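PDB 4ARU: histidine acid phosphatase from Hafnia alvei, which belongs to branch 2 of the histidine phosphatase superfamily, with an alpha/beta fold built round a mixed beta sheet. Local coordinates for residues A[86-100]-A[114-128]. Residues are numbered along the deposited sequence; the frame is centred on the assembly and turned at random.
Sequences YVWADVDQRTRKTGE and IHHQQNTQQADPLFH
Trp88 is the largest bump on segment 86-100, and residues 115-117 with Asp124, Leu126 and Phe127 form the hollow that takes it. His116 CA stands over the six-membered ring, 3.8 Å from its centroid and only 11° off the normal, while Phe127 CE2 comes to the indole rim. The polar edge of the ring is held as well: Trp88 NE1 donates to the syn lone pair of Asp124 OD2 at 2.9 Å, close to the indole plane, and the carboxylate is turned nearly perpendicular to the indole. A water bridges that same OD2 to Ala89 O and Gln117 N.

Beside it, Tyr86 and His115 form an offset stack, planes 10° apart, and their polar ends reach Pro292 and Asp293. On the helix side, Ile114 fits a groove made by Val87, Ala89, Arg96 and Gly99. Its chi1 of 70° sets CG1 between the backbone N and the carbonyl carbon, directing CG2 toward Gly99 and CD1 toward Arg96. At Gly99, which has no side chain, Ile114 CG2 packs directly on the helix backbone, 3.5 Å from Gly99 C, and Ile114 CD1 lies 3.6 Å from Arg96 O. Arg96 CD then covers one face of the His116 ring, 3.6 Å from its centroid. Beyond the strand, Val91 packs against Thr120 in the type I turn from Asn119 to Gln122, and Asp90 CB rests on the face of Phe127 while OD2 bonds His306.

Two backbone bonds, His115 N to Val87 O and Ala89 N to His115 O, establish the parallel pairing. The contact thus closes a beta-alpha-beta unit: strand 85-89 lies between strands 115-116 and 300-305, helix 93-106 packs on Val87 and Ile114, and Leu126 meets helix 264-282.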
loop_
_atom_site.group_PDB
_atom_site.type_symbol
_atom_site.label_atom_id
_atom_site.label_comp_id
_atom_site.label_asym_id
_atom_site.label_seq_id
_atom_site.Cartn_x
_atom_site.Cartn_y
_atom_site.Cartn_z
ATOM N N TYR A 86 -13.886 -9.971 -9.308
ATOM C CA TYR A 86 -14.600 -9.037 -8.478
ATOM C C TYR A 86 -13.672 -7.993 -7.952
ATOM O O TYR A 86 -12.623 -8.302 -7.437
ATOM C CB TYR A 86 -15.288 -9.759 -7.331
ATOM C CG TYR A 86 -16.193 -8.918 -6.437
ATOM C CD1 TYR A 86 -15.701 -8.133 -5.449
ATOM C CD2 TYR A 86 -17.550 -9.046 -6.524
ATOM C CE1 TYR A 86 -16.546 -7.391 -4.611
ATOM C CE2 TYR A 86 -18.409 -8.307 -5.723
ATOM C CZ TYR A 86 -17.891 -7.482 -4.753
ATOM O OH TYR A 86 -18.725 -6.782 -3.894
ATOM N N VAL A 87 -14.080 -6.722 -8.058
ATOM C CA VAL A 87 -13.364 -5.591 -7.520
ATOM C C VAL A 87 -14.157 -4.923 -6.412
ATOM O O VAL A 87 -15.275 -4.550 -6.624
ATOM C CB VAL A 87 -13.014 -4.512 -8.606
ATOM C CG1 VAL A 87 -12.366 -3.327 -7.941
ATOM C CG2 VAL A 87 -12.145 -5.091 -9.702
ATOM N N TRP A 88 -13.521 -4.747 -5.263
ATOM C CA TRP A 88 -14.018 -3.880 -4.189
ATOM C C TRP A 88 -13.064 -2.706 -4.047
ATOM O O TRP A 88 -11.916 -2.908 -3.689
ATOM C CB TRP A 88 -14.184 -4.603 -2.855
ATOM C CG TRP A 88 -14.879 -3.741 -1.854
ATOM C CD1 TRP A 88 -14.305 -2.941 -0.880
ATOM C CD2 TRP A 88 -16.266 -3.442 -1.814
ATOM N NE1 TRP A 88 -15.253 -2.222 -0.230
ATOM C CE2 TRP A 88 -16.467 -2.510 -0.756
ATOM C CE3 TRP A 88 -17.380 -3.918 -2.504
ATOM C CZ2 TRP A 88 -17.731 -2.036 -0.400
ATOM C CZ3 TRP A 88 -18.628 -3.462 -2.130
ATOM C CH2 TRP A 88 -18.796 -2.491 -1.128
ATOM N N ALA A 89 -13.518 -1.496 -4.339
ATOM C CA ALA A 89 -12.695 -0.315 -4.213
ATOM C C ALA A 89 -13.168 0.546 -3.072
ATOM O O ALA A 89 -14.364 0.612 -2.802
ATOM C CB ALA A 89 -12.758 0.525 -5.498
ATOM N N ASP A 90 -12.214 1.242 -2.432
ATOM C CA ASP A 90 -12.586 2.267 -1.476
ATOM C C ASP A 90 -13.300 3.399 -2.199
ATOM O O ASP A 90 -13.299 3.499 -3.416
ATOM C CB ASP A 90 -11.355 2.791 -0.722
ATOM C CG ASP A 90 -11.687 3.475 0.610
ATOM O OD1 ASP A 90 -12.834 3.486 1.093
ATOM O OD2 ASP A 90 -10.681 4.011 1.159
ATOM N N VAL A 91 -13.877 4.278 -1.406
ATOM C CA VAL A 91 -14.792 5.304 -1.881
ATOM C C VAL A 91 -14.167 6.401 -2.735
ATOM O O VAL A 91 -14.909 7.081 -3.459
ATOM C CB VAL A 91 -15.544 5.970 -0.721
ATOM C CG1 VAL A 91 -16.462 4.948 -0.154
ATOM C CG2 VAL A 91 -14.654 6.581 0.357
ATOM N N ASP A 92 -12.854 6.601 -2.607
ATOM C CA ASP A 92 -12.217 7.739 -3.249
ATOM C C ASP A 92 -12.166 7.589 -4.770
ATOM O O ASP A 92 -12.169 6.499 -5.320
ATOM C CB ASP A 92 -10.795 7.905 -2.703
ATOM C CG ASP A 92 -10.771 8.096 -1.226
ATOM O OD1 ASP A 92 -11.472 9.035 -0.760
ATOM O OD2 ASP A 92 -10.141 7.258 -0.552
ATOM N N GLN A 93 -12.112 8.710 -5.453
ATOM C CA GLN A 93 -11.918 8.703 -6.878
ATOM C C GLN A 93 -10.700 7.844 -7.234
ATOM O O GLN A 93 -10.712 7.026 -8.177
ATOM C CB GLN A 93 -11.780 10.150 -7.400
ATOM C CG GLN A 93 -11.625 10.291 -8.912
ATOM C CD GLN A 93 -10.211 10.274 -9.424
ATOM O OE1 GLN A 93 -9.284 9.993 -8.725
ATOM N NE2 GLN A 93 -10.080 10.565 -10.717
ATOM N N ARG A 94 -9.605 8.021 -6.504
ATOM C CA ARG A 94 -8.338 7.387 -6.889
ATOM C C ARG A 94 -8.460 5.865 -6.817
ATOM O O ARG A 94 -7.856 5.168 -7.644
ATOM C CB ARG A 94 -7.178 7.927 -6.064
ATOM C CG ARG A 94 -7.300 7.780 -4.561
ATOM C CD ARG A 94 -6.091 8.466 -3.875
ATOM N NE ARG A 94 -6.274 8.538 -2.433
ATOM C CZ ARG A 94 -6.846 9.540 -1.796
ATOM N NH1 ARG A 94 -7.319 10.572 -2.478
ATOM N NH2 ARG A 94 -6.986 9.513 -0.480
ATOM N N THR A 95 -9.192 5.356 -5.840
ATOM C CA THR A 95 -9.340 3.915 -5.663
ATOM C C THR A 95 -10.422 3.348 -6.625
ATOM O O THR A 95 -10.200 2.301 -7.223
ATOM C CB THR A 95 -9.688 3.561 -4.191
ATOM O OG1 THR A 95 -10.658 4.467 -3.676
ATOM C CG2 THR A 95 -8.485 3.667 -3.318
ATOM N N ARG A 96 -11.545 4.041 -6.795
ATOM C CA ARG A 96 -12.530 3.589 -7.753
ATOM C C ARG A 96 -11.920 3.527 -9.143
ATOM O O ARG A 96 -12.114 2.541 -9.883
ATOM C CB ARG A 96 -13.777 4.479 -7.740
ATOM C CG ARG A 96 -14.583 4.327 -6.479
ATOM C CD ARG A 96 -15.874 5.103 -6.415
ATOM N NE ARG A 96 -15.631 6.538 -6.226
ATOM C CZ ARG A 96 -15.679 7.456 -7.179
ATOM N NH1 ARG A 96 -15.925 7.140 -8.440
ATOM N NH2 ARG A 96 -15.437 8.711 -6.848
ATOM N N LYS A 97 -11.187 4.565 -9.564
ATOM C CA LYS A 97 -10.643 4.565 -10.891
ATOM C C LYS A 97 -9.513 3.538 -11.031
ATOM O O LYS A 97 -9.269 3.004 -12.126
ATOM C CB LYS A 97 -10.156 5.952 -11.261
ATOM C CG LYS A 97 -11.276 6.957 -11.331
ATOM C CD LYS A 97 -12.174 6.730 -12.486
ATOM C CE LYS A 97 -13.072 7.963 -12.675
ATOM N NZ LYS A 97 -13.496 8.060 -14.110
ATOM N N THR A 98 -8.795 3.268 -9.960
ATOM C CA THR A 98 -7.830 2.159 -10.008
ATOM C C THR A 98 -8.551 0.835 -10.301
ATOM O O THR A 98 -8.096 0.055 -11.103
ATOM C CB THR A 98 -7.098 2.042 -8.660
ATOM O OG1 THR A 98 -6.247 3.201 -8.523
ATOM C CG2 THR A 98 -6.240 0.829 -8.589
ATOM N N GLY A 99 -9.659 0.561 -9.596
ATOM C CA GLY A 99 -10.393 -0.653 -9.845
ATOM C C GLY A 99 -10.822 -0.745 -11.290
ATOM O O GLY A 99 -10.720 -1.816 -11.916
ATOM N N GLU A 100 -11.356 0.349 -11.840
ATOM C CA GLU A 100 -11.760 0.347 -13.271
ATOM C C GLU A 100 -10.571 0.124 -14.236
ATOM O O GLU A 100 -10.709 -0.600 -15.206
ATOM C CB GLU A 100 -12.510 1.629 -13.612
ATOM C CG GLU A 100 -13.858 1.631 -12.880
ATOM C CD GLU A 100 -14.768 2.801 -13.123
ATOM O OE1 GLU A 100 -14.328 3.841 -13.681
ATOM O OE2 GLU A 100 -15.975 2.621 -12.789
ATOM N N ILE A 114 -16.819 -2.295 -11.263
ATOM C CA ILE A 114 -16.406 -2.419 -9.865
ATOM C C ILE A 114 -17.564 -2.354 -8.888
ATOM O O ILE A 114 -18.680 -1.977 -9.233
ATOM C CB ILE A 114 -15.400 -1.302 -9.482
ATOM C CG1 ILE A 114 -16.048 0.067 -9.412
ATOM C CG2 ILE A 114 -14.207 -1.274 -10.438
ATOM C CD1 ILE A 114 -15.167 1.112 -8.752
ATOM N N HIS A 115 -17.262 -2.748 -7.658
ATOM C CA HIS A 115 -18.126 -2.534 -6.553
ATOM C C HIS A 115 -17.475 -1.614 -5.534
ATOM O O HIS A 115 -16.272 -1.660 -5.351
ATOM C CB HIS A 115 -18.455 -3.859 -5.877
ATOM C CG HIS A 115 -19.168 -4.823 -6.756
ATOM N ND1 HIS A 115 -18.534 -5.562 -7.720
ATOM C CD2 HIS A 115 -20.467 -5.145 -6.832
ATOM C CE1 HIS A 115 -19.410 -6.309 -8.352
ATOM N NE2 HIS A 115 -20.599 -6.112 -7.810
ATOM N N HIS A 116 -18.309 -0.852 -4.822
ATOM C CA HIS A 116 -17.868 0.031 -3.746
ATOM C C HIS A 116 -19.020 0.430 -2.857
ATOM O O HIS A 116 -20.185 0.170 -3.138
ATOM C CB HIS A 116 -17.117 1.277 -4.311
ATOM C CG HIS A 116 -17.978 2.217 -5.089
ATOM N ND1 HIS A 116 -18.817 3.128 -4.482
ATOM C CD2 HIS A 116 -18.116 2.412 -6.419
ATOM C CE1 HIS A 116 -19.450 3.840 -5.410
ATOM N NE2 HIS A 116 -19.046 3.417 -6.594
ATOM N N GLN A 117 -18.694 1.004 -1.710
ATOM C CA GLN A 117 -19.711 1.401 -0.782
ATOM C C GLN A 117 -20.637 2.402 -1.453
ATOM O O GLN A 117 -20.168 3.311 -2.053
ATOM C CB GLN A 117 -19.047 2.032 0.448
ATOM C CG GLN A 117 -20.032 2.621 1.434
ATOM C CD GLN A 117 -19.375 2.960 2.745
ATOM O OE1 GLN A 117 -19.118 2.059 3.550
ATOM N NE2 GLN A 117 -19.027 4.208 2.937
ATOM N N GLN A 118 -21.932 2.268 -1.229
ATOM C CA GLN A 118 -22.892 3.185 -1.853
ATOM C C GLN A 118 -22.658 4.656 -1.574
ATOM O O GLN A 118 -22.683 5.516 -2.477
ATOM C CB GLN A 118 -24.263 2.845 -1.331
ATOM C CG GLN A 118 -24.834 1.589 -1.945
ATOM C CD GLN A 118 -25.565 1.853 -3.288
ATOM O OE1 GLN A 118 -25.186 2.697 -4.117
ATOM N NE2 GLN A 118 -26.589 1.086 -3.509
ATOM N N ASN A 119 -22.518 4.971 -0.298
ATOM C CA ASN A 119 -22.253 6.331 0.107
ATOM C C ASN A 119 -20.766 6.650 0.100
ATOM O O ASN A 119 -20.022 6.203 0.970
ATOM C CB ASN A 119 -22.846 6.597 1.498
ATOM C CG ASN A 119 -22.825 8.065 1.853
ATOM O OD1 ASN A 119 -21.933 8.811 1.496
ATOM N ND2 ASN A 119 -23.828 8.485 2.552
ATOM N N THR A 120 -20.296 7.386 -0.909
ATOM C CA THR A 120 -18.895 7.702 -1.036
ATOM C C THR A 120 -18.400 8.874 -0.201
ATOM O O THR A 120 -17.208 9.119 -0.202
ATOM C CB THR A 120 -18.454 7.943 -2.514
ATOM O OG1 THR A 120 -19.185 9.043 -3.054
ATOM C CG2 THR A 120 -18.710 6.715 -3.352
ATOM N N GLN A 121 -19.301 9.539 0.524
ATOM C CA GLN A 121 -19.002 10.705 1.336
ATOM C C GLN A 121 -18.678 10.293 2.795
ATOM O O GLN A 121 -18.500 11.159 3.667
ATOM C CB GLN A 121 -20.220 11.652 1.314
ATOM C CG GLN A 121 -20.793 11.979 -0.073
ATOM C CD GLN A 121 -19.770 12.670 -0.944
ATOM O OE1 GLN A 121 -18.739 13.125 -0.446
ATOM N NE2 GLN A 121 -20.033 12.742 -2.247
ATOM N N GLN A 122 -18.732 8.999 3.080
ATOM C CA GLN A 122 -18.456 8.485 4.414
ATOM C C GLN A 122 -17.399 7.413 4.233
ATOM O O GLN A 122 -17.306 6.781 3.186
ATOM C CB GLN A 122 -19.676 7.841 5.038
ATOM C CG GLN A 122 -20.870 8.760 5.204
ATOM C CD GLN A 122 -21.950 8.081 5.994
ATOM O OE1 GLN A 122 -22.185 6.875 5.847
ATOM N NE2 GLN A 122 -22.610 8.838 6.842
ATOM N N ALA A 123 -16.601 7.192 5.269
ATOM C CA ALA A 123 -15.611 6.132 5.286
ATOM C C ALA A 123 -16.250 4.758 5.058
ATOM O O ALA A 123 -17.333 4.493 5.491
ATOM C CB ALA A 123 -14.861 6.141 6.609
ATOM N N ASP A 124 -15.494 3.911 4.363
ATOM C CA ASP A 124 -15.795 2.493 4.224
ATOM C C ASP A 124 -15.073 1.798 5.368
ATOM O O ASP A 124 -13.854 1.850 5.391
ATOM C CB ASP A 124 -15.387 1.997 2.820
ATOM C CG ASP A 124 -15.602 0.513 2.618
ATOM O OD1 ASP A 124 -15.869 -0.203 3.615
ATOM O OD2 ASP A 124 -15.537 0.083 1.438
ATOM N N PRO A 125 -15.840 1.179 6.291
ATOM C CA PRO A 125 -15.173 0.560 7.443
ATOM C C PRO A 125 -14.261 -0.600 7.122
ATOM O O PRO A 125 -13.430 -1.013 7.962
ATOM C CB PRO A 125 -16.324 0.088 8.283
ATOM C CG PRO A 125 -17.355 -0.292 7.266
ATOM C CD PRO A 125 -17.279 0.879 6.318
ATOM N N LEU A 126 -14.321 -1.132 5.898
ATOM C CA LEU A 126 -13.358 -2.143 5.510
ATOM C C LEU A 126 -11.963 -1.552 5.400
ATOM O O LEU A 126 -10.983 -2.217 5.768
ATOM C CB LEU A 126 -13.699 -2.740 4.150
ATOM C CG LEU A 126 -12.800 -3.854 3.652
ATOM C CD1 LEU A 126 -12.832 -5.093 4.537
ATOM C CD2 LEU A 126 -13.221 -4.226 2.252
ATOM N N PHE A 127 -11.870 -0.315 4.936
ATOM C CA PHE A 127 -10.599 0.356 4.735
ATOM C C PHE A 127 -10.192 1.231 5.921
ATOM O O PHE A 127 -8.959 1.378 6.150
ATOM C CB PHE A 127 -10.613 1.234 3.484
ATOM C CG PHE A 127 -10.764 0.425 2.199
ATOM C CD1 PHE A 127 -9.667 -0.153 1.591
ATOM C CD2 PHE A 127 -12.010 0.239 1.614
ATOM C CE1 PHE A 127 -9.803 -0.920 0.472
ATOM C CE2 PHE A 127 -12.163 -0.504 0.457
ATOM C CZ PHE A 127 -11.040 -1.068 -0.125
ATOM N N HIS A 128 -11.171 1.825 6.593
ATOM C CA HIS A 128 -10.949 2.803 7.647
ATOM C C HIS A 128 -11.909 2.569 8.814
ATOM O O HIS A 128 -12.832 3.376 9.095
ATOM C CB HIS A 128 -11.076 4.226 7.119
ATOM C CG HIS A 128 -10.058 4.560 6.096
ATOM N ND1 HIS A 128 -10.335 4.564 4.741
ATOM C CD2 HIS A 128 -8.738 4.823 6.206
ATOM C CE1 HIS A 128 -9.248 4.885 4.075
ATOM N NE2 HIS A 128 -8.260 5.048 4.937
HETATM O O HOH W 1 -16.334 -6.307 -9.821
HETATM O O HOH W 2 -15.999 1.437 -0.791
HETATM O O HOH W 3 -12.882 4.711 3.471
HETATM O O HOH W 4 -14.816 9.986 -1.791
HETATM O O HOH W 5 -17.188 0.309 -12.778
#